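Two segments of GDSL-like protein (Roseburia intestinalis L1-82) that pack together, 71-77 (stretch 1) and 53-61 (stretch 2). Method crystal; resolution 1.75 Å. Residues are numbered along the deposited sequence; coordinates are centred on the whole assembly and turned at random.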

# COMPACT_ATOMS: atom_id res chain seq x y z
N ASP A 71 -16.11 -20.49 7.63
CA ASP A 71 -16.20 -19.24 8.39
C ASP A 71 -15.11 -18.25 7.93
O ASP A 71 -13.94 -18.48 8.14
CB ASP A 71 -16.01 -19.49 9.89
CG ASP A 71 -17.26 -20.09 10.50
OD1 ASP A 71 -18.29 -19.39 10.52
OD2 ASP A 71 -17.19 -21.28 10.91
N PHE A 72 -15.53 -17.16 7.31
CA PHE A 72 -14.54 -16.21 6.78
C PHE A 72 -14.49 -14.94 7.63
O PHE A 72 -15.54 -14.44 8.08
CB PHE A 72 -14.87 -15.85 5.34
CG PHE A 72 -14.80 -17.01 4.38
CD1 PHE A 72 -13.55 -17.43 3.92
CD2 PHE A 72 -15.95 -17.67 3.96
CE1 PHE A 72 -13.45 -18.46 2.99
CE2 PHE A 72 -15.84 -18.68 3.02
CZ PHE A 72 -14.61 -19.10 2.58
N THR A 73 -13.26 -14.39 7.73
CA THR A 73 -12.97 -13.15 8.41
C THR A 73 -12.42 -12.15 7.38
O THR A 73 -11.55 -12.53 6.61
CB THR A 73 -11.95 -13.35 9.54
OG1 THR A 73 -12.53 -14.26 10.48
CG2 THR A 73 -11.62 -12.06 10.28
N TYR A 74 -12.97 -10.94 7.40
CA TYR A 74 -12.68 -9.84 6.44
C TYR A 74 -11.60 -8.94 7.03
O TYR A 74 -11.80 -8.39 8.10
CB TYR A 74 -13.95 -9.05 6.16
CG TYR A 74 -13.82 -7.84 5.26
CD1 TYR A 74 -13.45 -7.95 3.93
CD2 TYR A 74 -14.17 -6.58 5.71
CE1 TYR A 74 -13.34 -6.85 3.10
CE2 TYR A 74 -14.15 -5.47 4.87
CZ TYR A 74 -13.72 -5.60 3.56
OH TYR A 74 -13.77 -4.44 2.82
N ILE A 75 -10.43 -8.85 6.35
CA ILE A 75 -9.31 -8.02 6.76
C ILE A 75 -9.02 -6.99 5.67
O ILE A 75 -8.46 -7.36 4.66
CB ILE A 75 -8.07 -8.86 7.08
CG1 ILE A 75 -8.36 -9.90 8.17
CG2 ILE A 75 -6.86 -8.00 7.43
CD1 ILE A 75 -7.53 -11.12 7.97
N ASN A 76 -9.45 -5.74 5.89
CA ASN A 76 -9.23 -4.65 4.94
C ASN A 76 -8.13 -3.76 5.47
O ASN A 76 -8.38 -2.96 6.34
CB ASN A 76 -10.47 -3.85 4.61
CG ASN A 76 -10.23 -2.94 3.43
OD1 ASN A 76 -9.15 -2.36 3.31
ND2 ASN A 76 -11.20 -2.85 2.54
N ALA A 77 -6.93 -3.91 4.88
CA ALA A 77 -5.72 -3.20 5.28
C ALA A 77 -5.37 -2.13 4.24
O ALA A 77 -4.20 -1.79 4.05
CB ALA A 77 -4.59 -4.16 5.47
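Stretch 2, residues 53-61: LCYAYHVYE

Tyr74 is the centre of the contact, and four residues of stretch 2 gather round its side chain. Its CB lies over the face of the Tyr60 ring, 3.6 Å from the ring centroid and almost on the ring normal, a CH-pi contact. The two rings themselves meet obliquely, with planes at 41°. Tyr74 CD1 is 3.7 Å from Tyr60 CB. Tyr57 turns its ring edge to the face of Tyr74, CD1 to Tyr74 CE2 at 3.6 Å, with the planes at 82°. Ala56 CB reaches to 4.1 Å from Tyr74 CE1.

This packing rests on a helix lying against a strand. Stretch 2 is helical from Tyr55 onward, with Cys54 at the N-cap position. The helix runs nearly antiparallel to the extended stretch 1, at a crossing angle of 165° and a closest axial approach of 9.5 Å. In this register Tyr74 lies nearest Tyr60, CA to CA 6.6 Å, and Asn76 nearest Ala56, CA to CA 7.4 Å.

Further out, Phe72 CB touches Tyr60 CE1 at 3.6 Å. Cys54 SG stands 3.7 Å from Tyr74 OH. Asn76 ND2 donates a hydrogen bond to Tyr74 OH at 3.0 Å, within the strand. At the polar edge, Tyr60 OH donates to Phe72 O at 2.9 Å. A water accepts from Tyr74 N at 2.9 Å and donates weakly to Tyr60 OH at 3.5 Å.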

# COMPACT_ATOMS: atom_id res chain seq x y z
N LEU A 53 -20.16 -2.23 -0.43
CA LEU A 53 -20.23 -2.14 -1.89
C LEU A 53 -18.84 -1.84 -2.51
O LEU A 53 -18.77 -1.55 -3.70
CB LEU A 53 -21.23 -1.04 -2.25
CG LEU A 53 -22.69 -1.35 -1.89
CD1 LEU A 53 -23.59 -0.20 -2.31
CD2 LEU A 53 -23.14 -2.65 -2.55
N CYS A 54 -17.75 -1.90 -1.73
CA CYS A 54 -16.42 -1.77 -2.33
C CYS A 54 -16.01 -3.14 -2.89
O CYS A 54 -16.58 -4.16 -2.53
CB CYS A 54 -15.38 -1.23 -1.36
SG CYS A 54 -14.92 -2.31 0.01
N TYR A 55 -14.99 -3.15 -3.76
CA TYR A 55 -14.61 -4.39 -4.47
C TYR A 55 -14.19 -5.43 -3.43
O TYR A 55 -14.46 -6.60 -3.60
CB TYR A 55 -13.54 -4.12 -5.55
CG TYR A 55 -12.12 -4.22 -5.07
CD1 TYR A 55 -11.54 -5.45 -4.87
CD2 TYR A 55 -11.35 -3.09 -4.84
CE1 TYR A 55 -10.25 -5.58 -4.39
CE2 TYR A 55 -10.05 -3.20 -4.37
CZ TYR A 55 -9.51 -4.45 -4.10
OH TYR A 55 -8.26 -4.58 -3.56
N ALA A 56 -13.46 -5.01 -2.37
CA ALA A 56 -12.91 -5.91 -1.39
C ALA A 56 -14.03 -6.70 -0.69
O ALA A 56 -13.96 -7.90 -0.57
CB ALA A 56 -12.02 -5.18 -0.39
N TYR A 57 -15.11 -6.00 -0.33
CA TYR A 57 -16.22 -6.67 0.37
C TYR A 57 -16.95 -7.58 -0.62
O TYR A 57 -17.40 -8.67 -0.25
CB TYR A 57 -17.07 -5.62 1.06
CG TYR A 57 -17.88 -6.21 2.19
CD1 TYR A 57 -17.36 -6.37 3.46
CD2 TYR A 57 -19.15 -6.68 1.93
CE1 TYR A 57 -18.10 -6.95 4.47
CE2 TYR A 57 -19.90 -7.29 2.92
CZ TYR A 57 -19.38 -7.42 4.19
OH TYR A 57 -20.17 -7.96 5.16
N HIS A 58 -17.03 -7.17 -1.90
CA HIS A 58 -17.63 -8.02 -2.92
C HIS A 58 -16.85 -9.33 -3.07
O HIS A 58 -17.44 -10.41 -3.22
CB HIS A 58 -17.78 -7.32 -4.28
CG HIS A 58 -18.87 -6.30 -4.42
ND1 HIS A 58 -20.23 -6.57 -4.18
CD2 HIS A 58 -18.84 -5.04 -4.88
CE1 HIS A 58 -20.95 -5.49 -4.46
NE2 HIS A 58 -20.13 -4.55 -4.93
N VAL A 59 -15.51 -9.26 -3.03
CA VAL A 59 -14.73 -10.46 -3.13
C VAL A 59 -14.95 -11.30 -1.87
O VAL A 59 -14.95 -12.54 -1.93
CB VAL A 59 -13.25 -10.11 -3.34
CG1 VAL A 59 -12.33 -11.29 -3.12
CG2 VAL A 59 -13.04 -9.48 -4.70
N TYR A 60 -15.01 -10.64 -0.71
CA TYR A 60 -15.24 -11.33 0.57
C TYR A 60 -16.58 -12.08 0.47
O TYR A 60 -16.70 -13.26 0.85
CB TYR A 60 -15.15 -10.33 1.72
CG TYR A 60 -15.60 -10.85 3.06
CD1 TYR A 60 -14.89 -11.83 3.74
CD2 TYR A 60 -16.75 -10.36 3.63
CE1 TYR A 60 -15.31 -12.30 4.98
CE2 TYR A 60 -17.19 -10.83 4.87
CZ TYR A 60 -16.46 -11.79 5.53
OH TYR A 60 -16.93 -12.22 6.74
N GLU A 61 -17.60 -11.40 -0.07
CA GLU A 61 -18.93 -12.01 -0.23
C GLU A 61 -18.85 -13.20 -1.20
O GLU A 61 -19.56 -14.20 -0.98
CB GLU A 61 -19.98 -10.96 -0.65
CG GLU A 61 -20.35 -10.06 0.51
CD GLU A 61 -21.57 -9.19 0.34
OE1 GLU A 61 -21.74 -8.61 -0.74
OE2 GLU A 61 -22.35 -9.07 1.32
O HOH W 1 -15.18 -10.51 9.23